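Rhamnosidase B (Bacillus sp., PDB 2OKX) hydrolyses terminal non-reducing alpha-L-rhamnose residues from alpha-L-rhamnosides, probably with inversion at the anomeric carbon, as a glycoside hydrolase of family 78. Local coordinates at residues 64-67 against 71-74; 193-198 against 597-602; 735-740 against 773-778; 739-742 against 747-750. One frame throughout, in Å; residues are numbered along the deposited sequence.

Contact 1. Residues 64-67 against 71-74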
loop_
_atom_site.group_PDB
_atom_site.type_symbol
_atom_site.label_atom_id
_atom_site.label_comp_id
_atom_site.label_asym_id
_atom_site.label_seq_id
_atom_site.Cartn_x
_atom_site.Cartn_y
_atom_site.Cartn_z
ATOM N N VAL A 64 6.370 1.460 -14.192
ATOM C CA VAL A 64 5.116 1.379 -13.453
ATOM C C VAL A 64 4.896 -0.112 -13.208
ATOM O O VAL A 64 5.518 -0.944 -13.873
ATOM C CB VAL A 64 3.938 1.968 -14.262
ATOM C CG1 VAL A 64 4.154 3.466 -14.474
ATOM C CG2 VAL A 64 3.801 1.259 -15.598
ATOM N N ARG A 65 4.037 -0.463 -12.258
ATOM C CA ARG A 65 3.817 -1.877 -11.975
ATOM C C ARG A 65 3.206 -2.581 -13.183
ATOM O O ARG A 65 2.310 -2.044 -13.843
ATOM C CB ARG A 65 2.947 -2.053 -10.724
ATOM C CG ARG A 65 1.510 -1.572 -10.836
ATOM C CD ARG A 65 0.917 -1.397 -9.437
ATOM N NE ARG A 65 1.481 -0.222 -8.767
ATOM C CZ ARG A 65 1.433 -0.003 -7.458
ATOM N NH1 ARG A 65 0.847 -0.883 -6.657
ATOM N NH2 ARG A 65 1.959 1.110 -6.949
ATOM N N SER A 66 3.702 -3.781 -13.475
ATOM C CA SER A 66 3.230 -4.544 -14.630
ATOM C C SER A 66 3.085 -6.043 -14.404
ATOM O O SER A 66 3.604 -6.597 -13.436
ATOM C CB SER A 66 4.209 -4.403 -15.805
ATOM O OG SER A 66 4.762 -3.111 -15.920
ATOM N N TRP A 67 2.357 -6.682 -15.316
ATOM C CA TRP A 67 2.241 -8.136 -15.326
ATOM C C TRP A 67 3.433 -8.374 -16.258
ATOM O O TRP A 67 3.545 -7.718 -17.298
ATOM C CB TRP A 67 0.971 -8.620 -16.039
ATOM C CG TRP A 67 -0.325 -8.350 -15.342
ATOM C CD1 TRP A 67 -1.255 -7.403 -15.673
ATOM C CD2 TRP A 67 -0.866 -9.072 -14.228
ATOM N NE1 TRP A 67 -2.342 -7.495 -14.837
ATOM C CE2 TRP A 67 -2.131 -8.508 -13.940
ATOM C CE3 TRP A 67 -0.406 -10.139 -13.443
ATOM C CZ2 TRP A 67 -2.942 -8.978 -12.904
ATOM C CZ3 TRP A 67 -1.213 -10.606 -12.412
ATOM C CH2 TRP A 67 -2.470 -10.024 -12.152
ATOM N N GLN A 71 5.150 -5.979 -19.875
ATOM C CA GLN A 71 6.110 -5.149 -19.155
ATOM C C GLN A 71 6.110 -3.714 -19.682
ATOM O O GLN A 71 6.492 -3.462 -20.826
ATOM C CB GLN A 71 7.504 -5.768 -19.299
ATOM C CG GLN A 71 8.616 -5.103 -18.506
ATOM C CD GLN A 71 8.434 -5.231 -17.010
ATOM O OE1 GLN A 71 7.893 -6.221 -16.522
ATOM N NE2 GLN A 71 8.905 -4.233 -16.269
ATOM N N PHE A 72 5.688 -2.778 -18.837
ATOM C CA PHE A 72 5.621 -1.364 -19.199
ATOM C C PHE A 72 6.991 -0.688 -19.267
ATOM O O PHE A 72 7.828 -0.865 -18.380
ATOM C CB PHE A 72 4.744 -0.618 -18.191
ATOM C CG PHE A 72 3.268 -0.828 -18.387
ATOM C CD1 PHE A 72 2.586 -0.161 -19.397
ATOM C CD2 PHE A 72 2.556 -1.681 -17.547
ATOM C CE1 PHE A 72 1.206 -0.333 -19.569
ATOM C CE2 PHE A 72 1.180 -1.861 -17.711
ATOM C CZ PHE A 72 0.504 -1.183 -18.724
ATOM N N TYR A 73 7.218 0.092 -20.321
ATOM C CA TYR A 73 8.485 0.801 -20.465
ATOM C C TYR A 73 8.233 2.300 -20.546
ATOM O O TYR A 73 7.201 2.742 -21.054
ATOM C CB TYR A 73 9.252 0.313 -21.704
ATOM C CG TYR A 73 8.600 0.620 -23.031
ATOM C CD1 TYR A 73 8.813 1.840 -23.673
ATOM C CD2 TYR A 73 7.780 -0.320 -23.660
ATOM C CE1 TYR A 73 8.227 2.115 -24.913
ATOM C CE2 TYR A 73 7.192 -0.055 -24.892
ATOM C CZ TYR A 73 7.418 1.163 -25.514
ATOM O OH TYR A 73 6.833 1.421 -26.735
ATOM N N ASP A 74 9.189 3.077 -20.047
ATOM C CA ASP A 74 9.074 4.531 -20.032
ATOM C C ASP A 74 9.878 5.190 -21.142
ATOM O O ASP A 74 10.920 4.678 -21.547
ATOM C CB ASP A 74 9.545 5.067 -18.680
ATOM C CG ASP A 74 8.819 4.423 -17.522
ATOM O OD1 ASP A 74 7.577 4.339 -17.584
ATOM O OD2 ASP A 74 9.482 4.000 -16.558
HETATM O O HOH W 1 6.801 1.816 -17.058
HETATM O O HOH W 2 6.632 -3.460 -14.043
#
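Val64 lays its CG2 methyl obliquely across the root of the Phe72 side chain, with CG2 only 3.3 Å from Phe72 CB, a tight apolar contact. The setting is consistent with the beta-sandwich of galactose-binding-like domains: the loop carrying Val64 leaves strand 57-62 of one sheet and returns as strand 70-77 of another, so the crossover folds back on the strand it leads into. Ser66 does the polar work. Its OG lies anti to its own carbonyl carbon (chi1 -38°) and takes a hydrogen bond of 3.1 Å from Phe72 N, nearly straight at 166°. The same OG sits in the plane of the phenyl ring, 3.1 Å from Phe72 CD2, and so meets the ring edge while holding the backbone behind it. The ring also makes a cation-pi contact with Arg599 of helix 595-603, which ties the strand to the six-hairpin glycosidase domain. A serine in place of Phe72 would probably leave the Val64 methyl facing a gap and the Arg599 guanidinium without its aromatic partner. Two waters bridge the segments. One lies 2.7 Å from Ser66 OG, donates to Val64 O and weakly accepts from Gln71 NE2, linking the loop backbone, Ser66 and Gln71. The other accepts from Val64 N at 2.9 Å and donates to Asp74 OD1 at 2.7 Å, on the carboxylate oxygen that also forms a salt bridge with Arg193 NH1.

Contact 2. Residues 193-198 against 597-602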
loop_
_atom_site.group_PDB
_atom_site.type_symbol
_atom_site.label_atom_id
_atom_site.label_comp_id
_atom_site.label_asym_id
_atom_site.label_seq_id
_atom_site.Cartn_x
_atom_site.Cartn_y
_atom_site.Cartn_z
ATOM N N ARG A 193 4.290 2.876 -21.291
ATOM C CA ARG A 193 3.705 3.412 -20.061
ATOM C C ARG A 193 2.389 4.098 -20.431
ATOM O O ARG A 193 2.363 4.936 -21.335
ATOM C CB ARG A 193 4.681 4.428 -19.459
ATOM C CG ARG A 193 4.254 5.035 -18.137
ATOM C CD ARG A 193 4.999 6.334 -17.871
ATOM N NE ARG A 193 4.664 6.882 -16.561
ATOM C CZ ARG A 193 5.325 6.605 -15.441
ATOM N NH1 ARG A 193 6.371 5.787 -15.465
ATOM N NH2 ARG A 193 4.926 7.130 -14.291
ATOM N N ASP A 194 1.298 3.755 -19.747
ATOM C CA ASP A 194 0.006 4.356 -20.071
ATOM C C ASP A 194 -0.466 5.512 -19.179
ATOM O O ASP A 194 -1.669 5.752 -19.044
ATOM C CB ASP A 194 -1.085 3.273 -20.146
ATOM C CG ASP A 194 -1.122 2.381 -18.917
ATOM O OD1 ASP A 194 -2.058 1.562 -18.809
ATOM O OD2 ASP A 194 -0.221 2.492 -18.061
ATOM N N ILE A 195 0.484 6.220 -18.575
ATOM C CA ILE A 195 0.187 7.386 -17.740
ATOM C C ILE A 195 1.402 8.301 -17.754
ATOM O O ILE A 195 2.509 7.868 -18.065
ATOM C CB ILE A 195 -0.086 7.033 -16.249
ATOM C CG1 ILE A 195 1.039 6.150 -15.701
ATOM C CG2 ILE A 195 -1.449 6.398 -16.091
ATOM C CD1 ILE A 195 1.123 6.145 -14.182
ATOM N N PRO A 196 1.209 9.588 -17.431
ATOM C CA PRO A 196 2.349 10.506 -17.418
ATOM C C PRO A 196 3.264 10.127 -16.259
ATOM O O PRO A 196 2.964 9.192 -15.514
ATOM C CB PRO A 196 1.689 11.871 -17.230
ATOM C CG PRO A 196 0.452 11.546 -16.449
ATOM C CD PRO A 196 -0.048 10.294 -17.134
ATOM N N PHE A 197 4.373 10.844 -16.105
ATOM C CA PHE A 197 5.315 10.553 -15.033
ATOM C C PHE A 197 4.858 11.097 -13.684
ATOM O O PHE A 197 4.080 12.046 -13.613
ATOM C CB PHE A 197 6.698 11.111 -15.384
ATOM C CG PHE A 197 7.397 10.349 -16.483
ATOM C CD1 PHE A 197 7.716 9.004 -16.319
ATOM C CD2 PHE A 197 7.732 10.972 -17.680
ATOM C CE1 PHE A 197 8.359 8.288 -17.330
ATOM C CE2 PHE A 197 8.375 10.266 -18.699
ATOM C CZ PHE A 197 8.689 8.919 -18.520
ATOM N N LEU A 198 5.348 10.482 -12.612
ATOM C CA LEU A 198 4.985 10.904 -11.266
ATOM C C LEU A 198 5.736 12.171 -10.881
ATOM O O LEU A 198 6.728 12.545 -11.510
ATOM C CB LEU A 198 5.300 9.798 -10.250
ATOM C CG LEU A 198 4.670 8.412 -10.467
ATOM C CD1 LEU A 198 4.871 7.565 -9.212
ATOM C CD2 LEU A 198 3.185 8.550 -10.769
ATOM N N VAL A 597 -7.158 6.274 -13.874
ATOM C CA VAL A 597 -8.317 5.418 -13.685
ATOM C C VAL A 597 -8.371 4.336 -14.765
ATOM O O VAL A 597 -8.512 3.154 -14.453
ATOM C CB VAL A 597 -9.632 6.229 -13.712
ATOM C CG1 VAL A 597 -10.811 5.299 -13.518
ATOM C CG2 VAL A 597 -9.609 7.303 -12.619
ATOM N N GLU A 598 -8.252 4.727 -16.031
ATOM C CA GLU A 598 -8.300 3.732 -17.096
ATOM C C GLU A 598 -7.151 2.737 -16.970
ATOM O O GLU A 598 -7.337 1.536 -17.180
ATOM C CB GLU A 598 -8.262 4.384 -18.481
ATOM C CG GLU A 598 -8.376 3.338 -19.588
ATOM C CD GLU A 598 -8.527 3.920 -20.975
ATOM O OE1 GLU A 598 -8.396 3.142 -21.942
ATOM O OE2 GLU A 598 -8.780 5.137 -21.105
ATOM N N ARG A 599 -5.965 3.230 -16.625
ATOM C CA ARG A 599 -4.809 2.351 -16.461
ATOM C C ARG A 599 -5.132 1.260 -15.448
ATOM O O ARG A 599 -4.848 0.090 -15.676
ATOM C CB ARG A 599 -3.580 3.141 -15.989
ATOM C CG ARG A 599 -2.445 2.254 -15.476
ATOM C CD ARG A 599 -1.192 3.042 -15.114
ATOM N NE ARG A 599 -0.330 2.270 -14.220
ATOM C CZ ARG A 599 0.317 1.159 -14.563
ATOM N NH1 ARG A 599 0.215 0.682 -15.799
ATOM N NH2 ARG A 599 1.038 0.509 -13.655
ATOM N N CYS A 600 -5.736 1.647 -14.331
ATOM C CA CYS A 600 -6.085 0.684 -13.296
ATOM C C CYS A 600 -7.149 -0.302 -13.757
ATOM O O CYS A 600 -7.031 -1.504 -13.515
ATOM C CB CYS A 600 -6.557 1.411 -12.034
ATOM S SG CYS A 600 -5.219 2.305 -11.194
ATOM N N LEU A 601 -8.187 0.206 -14.415
ATOM C CA LEU A 601 -9.260 -0.653 -14.899
ATOM C C LEU A 601 -8.728 -1.671 -15.911
ATOM O O LEU A 601 -9.171 -2.819 -15.935
ATOM C CB LEU A 601 -10.367 0.190 -15.538
ATOM C CG LEU A 601 -11.057 1.216 -14.631
ATOM C CD1 LEU A 601 -12.100 1.979 -15.430
ATOM C CD2 LEU A 601 -11.701 0.520 -13.445
ATOM N N ASN A 602 -7.775 -1.247 -16.736
ATOM C CA ASN A 602 -7.189 -2.119 -17.752
ATOM C C ASN A 602 -6.275 -3.203 -17.179
ATOM O O ASN A 602 -6.070 -4.238 -17.811
ATOM C CB ASN A 602 -6.403 -1.289 -18.778
ATOM C CG ASN A 602 -7.305 -0.534 -19.745
ATOM O OD1 ASN A 602 -6.876 0.426 -20.388
ATOM N ND2 ASN A 602 -8.552 -0.972 -19.860
HETATM O O HOH W 3 -2.893 -0.600 -17.582
HETATM O O HOH W 4 -4.552 2.382 -19.798
#
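Asp194 is the first residue of the 193-198 loop to meet the helix, and its OD2 forms a salt bridge with Arg599 NH1 at 2.9 Å. Just before it, Arg193 bends back over its own loop, to be met further on. OD2 of Asp194 offers its syn lone pair, yet carboxylate and guanidinium planes stand 79° apart, so the ion pair rests on a single bond instead of a flat two-pronged one. The Arg599 chain, extended from CG to NE, crosses at about a right angle in front of the two carboxylate oxygens, with its CD 3.2 Å from Asp194 OD2. Ile195 follows and sets its CG2 3.5 Å from Arg599 CD, so an apolar and a charged neighbour line the same methylene chain. Pro196 O accepts from Arg193 NH2 at 3.1 Å, and Phe197 places CD1 over the centre of that guanidinium; this bond and the packing of Phe197 hold the loop's own shape. The contact joins the N-terminal domain to the six-hairpin glycosidase domain. A leucine at Arg599 would probably strand the Asp194 carboxylate without its countercharge. A water donating to Asp194 OD1 and Arg599 O is a second link. The Arg599 charge is likely to keep the aspartate ionised.

Contact 3. Residues 735-740 against 773-778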
loop_
_atom_site.group_PDB
_atom_site.type_symbol
_atom_site.label_atom_id
_atom_site.label_comp_id
_atom_site.label_asym_id
_atom_site.label_seq_id
_atom_site.Cartn_x
_atom_site.Cartn_y
_atom_site.Cartn_z
ATOM N N THR A 735 -35.107 -14.406 -5.804
ATOM C CA THR A 735 -34.679 -15.475 -4.911
ATOM C C THR A 735 -34.179 -14.871 -3.605
ATOM O O THR A 735 -34.463 -15.384 -2.520
ATOM C CB THR A 735 -33.548 -16.309 -5.545
ATOM O OG1 THR A 735 -33.989 -16.838 -6.801
ATOM C CG2 THR A 735 -33.156 -17.460 -4.629
ATOM N N ILE A 736 -33.438 -13.772 -3.711
ATOM C CA ILE A 736 -32.913 -13.098 -2.532
ATOM C C ILE A 736 -34.058 -12.658 -1.624
ATOM O O ILE A 736 -34.052 -12.937 -0.423
ATOM C CB ILE A 736 -32.064 -11.866 -2.925
ATOM C CG1 ILE A 736 -30.822 -12.322 -3.697
ATOM C CG2 ILE A 736 -31.664 -11.089 -1.682
ATOM C CD1 ILE A 736 -29.965 -11.189 -4.226
ATOM N N ASN A 737 -35.041 -11.972 -2.200
ATOM C CA ASN A 737 -36.191 -11.499 -1.437
ATOM C C ASN A 737 -37.023 -12.657 -0.893
ATOM O O ASN A 737 -37.662 -12.538 0.151
ATOM C CB ASN A 737 -37.080 -10.603 -2.309
ATOM C CG ASN A 737 -36.553 -9.182 -2.421
ATOM O OD1 ASN A 737 -36.396 -8.488 -1.417
ATOM N ND2 ASN A 737 -36.288 -8.740 -3.645
ATOM N N ALA A 738 -37.003 -13.777 -1.607
ATOM C CA ALA A 738 -37.764 -14.957 -1.212
ATOM C C ALA A 738 -37.090 -15.785 -0.121
ATOM O O ALA A 738 -37.766 -16.394 0.708
ATOM C CB ALA A 738 -38.024 -15.832 -2.432
ATOM N N VAL A 739 -35.760 -15.796 -0.112
ATOM C CA VAL A 739 -35.017 -16.590 0.860
ATOM C C VAL A 739 -34.317 -15.822 1.980
ATOM O O VAL A 739 -34.554 -16.075 3.163
ATOM C CB VAL A 739 -33.947 -17.451 0.143
ATOM C CG1 VAL A 739 -33.248 -18.361 1.145
ATOM C CG2 VAL A 739 -34.592 -18.261 -0.973
ATOM N N LEU A 740 -33.456 -14.886 1.599
ATOM C CA LEU A 740 -32.668 -14.116 2.558
ATOM C C LEU A 740 -33.370 -13.081 3.434
ATOM O O LEU A 740 -32.721 -12.415 4.241
ATOM C CB LEU A 740 -31.500 -13.461 1.821
ATOM C CG LEU A 740 -30.579 -14.493 1.162
ATOM C CD1 LEU A 740 -29.501 -13.799 0.349
ATOM C CD2 LEU A 740 -29.962 -15.377 2.243
ATOM N N CYS A 773 -28.674 -1.535 -4.105
ATOM C CA CYS A 773 -28.772 -2.419 -5.255
ATOM C C CYS A 773 -30.176 -2.493 -5.848
ATOM O O CYS A 773 -30.381 -3.108 -6.890
ATOM C CB CYS A 773 -28.273 -3.815 -4.875
ATOM S SG CYS A 773 -26.493 -3.852 -4.515
ATOM N N GLY A 774 -31.134 -1.854 -5.186
ATOM C CA GLY A 774 -32.500 -1.853 -5.682
ATOM C C GLY A 774 -33.210 -3.185 -5.531
ATOM O O GLY A 774 -34.160 -3.476 -6.257
ATOM N N VAL A 775 -32.742 -3.998 -4.590
ATOM C CA VAL A 775 -33.346 -5.299 -4.339
ATOM C C VAL A 775 -34.512 -5.116 -3.381
ATOM O O VAL A 775 -35.513 -5.828 -3.456
ATOM C CB VAL A 775 -32.321 -6.280 -3.722
ATOM C CG1 VAL A 775 -33.023 -7.541 -3.242
ATOM C CG2 VAL A 775 -31.263 -6.635 -4.756
ATOM N N ALA A 776 -34.374 -4.150 -2.479
ATOM C CA ALA A 776 -35.416 -3.856 -1.507
ATOM C C ALA A 776 -36.370 -2.827 -2.103
ATOM O O ALA A 776 -36.033 -1.649 -2.218
ATOM C CB ALA A 776 -34.797 -3.320 -0.221
ATOM N N GLN A 777 -37.558 -3.280 -2.485
ATOM C CA GLN A 777 -38.560 -2.399 -3.075
ATOM C C GLN A 777 -39.814 -2.347 -2.212
ATOM O O GLN A 777 -39.988 -3.154 -1.298
ATOM C CB GLN A 777 -38.925 -2.886 -4.480
ATOM C CG GLN A 777 -37.765 -2.895 -5.466
ATOM C CD GLN A 777 -37.260 -1.502 -5.790
ATOM O OE1 GLN A 777 -36.835 -0.759 -4.905
ATOM N NE2 GLN A 777 -37.305 -1.140 -7.068
ATOM N N GLY A 778 -40.684 -1.388 -2.508
ATOM C CA GLY A 778 -41.919 -1.245 -1.760
ATOM C C GLY A 778 -41.744 -1.217 -0.254
ATOM O O GLY A 778 -40.853 -0.550 0.269
#
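A first torsion of -80° puts CG of Asn737 anti to its carbonyl carbon and swings the amide off helix 723-739 toward Val775, whose CG1 in turn lies anti to its own backbone N and points back at the helix. The two side chains slide past each other in opposite directions. Asn737 ND2 thereby reaches past the methyl to the main chain and donates to Val775 O at 3.0 Å, with an N-H...O angle of 162°. That oxygen lies within 5° of the amide plane, so the N-H is well aimed, although the donor is tilted from the plane of the carbonyl it serves. Val775 CG1 rests 3.5 Å from Asn737 ND2, packing a methyl beside the same nitrogen. One helix residue earlier, Ile736 crosses Val775 at about a right angle, and its CG2 comes to 4.1 Å from Val775 CG1. The contact packs a helix against an inter-helix link in the six-hairpin glycosidase domain: the last turn of helix 723-739 packs on the link between helices 764-772 and 778-789. Gly774 opens that link with a positive phi and a Schellman motif, which ends helix 764-772 and turns the chain so that Val775 follows directly and meets the helix. Leu700 of helix 696-715 touches both Ile736 and Val775 and continues their apolar patch. The other end of the amide is engaged as well, since Asn737 OD1 accepts from the hydroxyl of Tyr748 on strand 747-752, and this second bond fixes the rotation of the amide group. The backbone oxygen of Asn737 accepts from Arg780 NH1.

Contact 4. Residues 739-742 against 747-750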
loop_
_atom_site.group_PDB
_atom_site.type_symbol
_atom_site.label_atom_id
_atom_site.label_comp_id
_atom_site.label_asym_id
_atom_site.label_seq_id
_atom_site.Cartn_x
_atom_site.Cartn_y
_atom_site.Cartn_z
ATOM N N VAL A 739 -35.760 -15.796 -0.112
ATOM C CA VAL A 739 -35.017 -16.590 0.860
ATOM C C VAL A 739 -34.317 -15.822 1.980
ATOM O O VAL A 739 -34.554 -16.075 3.163
ATOM C CB VAL A 739 -33.947 -17.451 0.143
ATOM C CG1 VAL A 739 -33.248 -18.361 1.145
ATOM C CG2 VAL A 739 -34.592 -18.261 -0.973
ATOM N N LEU A 740 -33.456 -14.886 1.599
ATOM C CA LEU A 740 -32.668 -14.116 2.558
ATOM C C LEU A 740 -33.370 -13.081 3.434
ATOM O O LEU A 740 -32.721 -12.415 4.241
ATOM C CB LEU A 740 -31.500 -13.461 1.821
ATOM C CG LEU A 740 -30.579 -14.493 1.162
ATOM C CD1 LEU A 740 -29.501 -13.799 0.349
ATOM C CD2 LEU A 740 -29.962 -15.377 2.243
ATOM N N TRP A 741 -34.685 -12.944 3.297
ATOM C CA TRP A 741 -35.421 -11.978 4.108
ATOM C C TRP A 741 -36.092 -12.622 5.319
ATOM O O TRP A 741 -36.631 -13.725 5.229
ATOM C CB TRP A 741 -36.468 -11.259 3.249
ATOM C CG TRP A 741 -37.363 -10.331 4.024
ATOM C CD1 TRP A 741 -38.559 -10.641 4.608
ATOM C CD2 TRP A 741 -37.127 -8.945 4.309
ATOM N NE1 TRP A 741 -39.084 -9.536 5.236
ATOM C CE2 TRP A 741 -38.225 -8.481 5.069
ATOM C CE3 TRP A 741 -36.093 -8.048 3.997
ATOM C CZ2 TRP A 741 -38.320 -7.158 5.522
ATOM C CZ3 TRP A 741 -36.188 -6.733 4.448
ATOM C CH2 TRP A 741 -37.296 -6.303 5.202
ATOM N N ASP A 742 -36.044 -11.930 6.455
ATOM C CA ASP A 742 -36.657 -12.417 7.688
ATOM C C ASP A 742 -37.853 -11.535 8.036
ATOM O O ASP A 742 -37.702 -10.332 8.254
ATOM C CB ASP A 742 -35.652 -12.381 8.840
ATOM C CG ASP A 742 -36.178 -13.062 10.093
ATOM O OD1 ASP A 742 -36.333 -14.300 10.073
ATOM O OD2 ASP A 742 -36.442 -12.364 11.096
ATOM N N ALA A 747 -35.766 -7.523 7.881
ATOM C CA ALA A 747 -34.441 -7.165 7.387
ATOM C C ALA A 747 -33.802 -8.409 6.788
ATOM O O ALA A 747 -34.214 -9.530 7.090
ATOM C CB ALA A 747 -33.582 -6.638 8.529
ATOM N N TYR A 748 -32.800 -8.216 5.936
ATOM C CA TYR A 748 -32.120 -9.346 5.316
ATOM C C TYR A 748 -31.081 -9.925 6.265
ATOM O O TYR A 748 -30.406 -9.186 6.987
ATOM C CB TYR A 748 -31.432 -8.924 4.017
ATOM C CG TYR A 748 -32.364 -8.341 2.984
ATOM C CD1 TYR A 748 -32.782 -7.013 3.061
ATOM C CD2 TYR A 748 -32.830 -9.120 1.926
ATOM C CE1 TYR A 748 -33.639 -6.473 2.107
ATOM C CE2 TYR A 748 -33.689 -8.593 0.968
ATOM C CZ TYR A 748 -34.089 -7.270 1.063
ATOM O OH TYR A 748 -34.934 -6.745 0.112
ATOM N N ILE A 749 -30.959 -11.250 6.262
ATOM C CA ILE A 749 -29.993 -11.931 7.115
ATOM C C ILE A 749 -28.612 -11.815 6.475
ATOM O O ILE A 749 -28.496 -11.735 5.253
ATOM C CB ILE A 749 -30.346 -13.424 7.280
ATOM C CG1 ILE A 749 -30.272 -14.134 5.928
ATOM C CG2 ILE A 749 -31.741 -13.562 7.874
ATOM C CD1 ILE A 749 -30.511 -15.635 6.004
ATOM N N ASP A 750 -27.570 -11.804 7.298
ATOM C CA ASP A 750 -26.214 -11.691 6.781
ATOM C C ASP A 750 -25.826 -12.819 5.840
ATOM O O ASP A 750 -25.149 -12.585 4.837
ATOM C CB ASP A 750 -25.205 -11.615 7.929
ATOM C CG ASP A 750 -24.901 -10.190 8.342
ATOM O OD1 ASP A 750 -25.502 -9.257 7.763
ATOM O OD2 ASP A 750 -24.058 -10.001 9.243
#
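Trp741 drives the edge of its six-membered ring at the face of Tyr748, a T-shaped pair with planes at 81° and centroids 4.8 Å apart. CE3 of Trp741 does the touching, 3.4 Å above the middle of the tyrosine ring. The indole also turns one of its own faces to the backbone, where Ala747 N stands over the rim, 3.3 Å from Trp741 CH2; with CG anti to the backbone N (chi1 175°), the ring is carried across to the neighbouring strand. Behind these contacts is the ladder of a beta hairpin. Trp741 and Tyr748 form its non-hydrogen-bonded pair, and Asp742 and Ala747 the hydrogen-bonded pair, with Asp742 N donating to Ala747 O at 3.1 Å and a weak return bond from Ala747 N to Asp742 O. One step further from the turn, Ile749 N donates to Leu740 O at 2.9 Å, while Leu740 CD2 and Ile749 CD1 pack at 3.8 Å. Further out, Asp742 OD2 accepts from Lys745 N inside the connecting turn, strand 694-695 flanks strand 747-752 to complete a small sheet, and Ala770 of helix 764-772 touches Tyr748. Arg780 makes a cation-pi contact with Trp741. The indole thus presents its slightly positive C-H edge to the electron-rich face of Tyr748 while its own pi system meets a cation, so both contacts are probably favourable electrostatically.

How the contacts relate
The four contacts fall into two pairs. Contacts 1 and 2 have centres 10 Å apart at the interface between the N-terminal and glycosidase domains; the Asp74-Arg193 salt bridge joins them, and Arg65 O probably accepts from Arg599 NH2 at 2.9 Å, so Arg599 serves both. Contacts 3 and 4, with centres 9 Å apart, lie inside the glycosidase domain and share Val739 and Leu740, where helix 723-739 passes into strand 741-742; the Asn737-Tyr748 bond links them. The centres of the two pairs are 38 to 45 Å apart, and even their nearest atoms, in contacts 2 and 3, stay about 18 Å apart without touching. Bound glycerol, probably from crystallisation, approaches the side chains of Phe72 and Asp194 to about 4 and 3 Å.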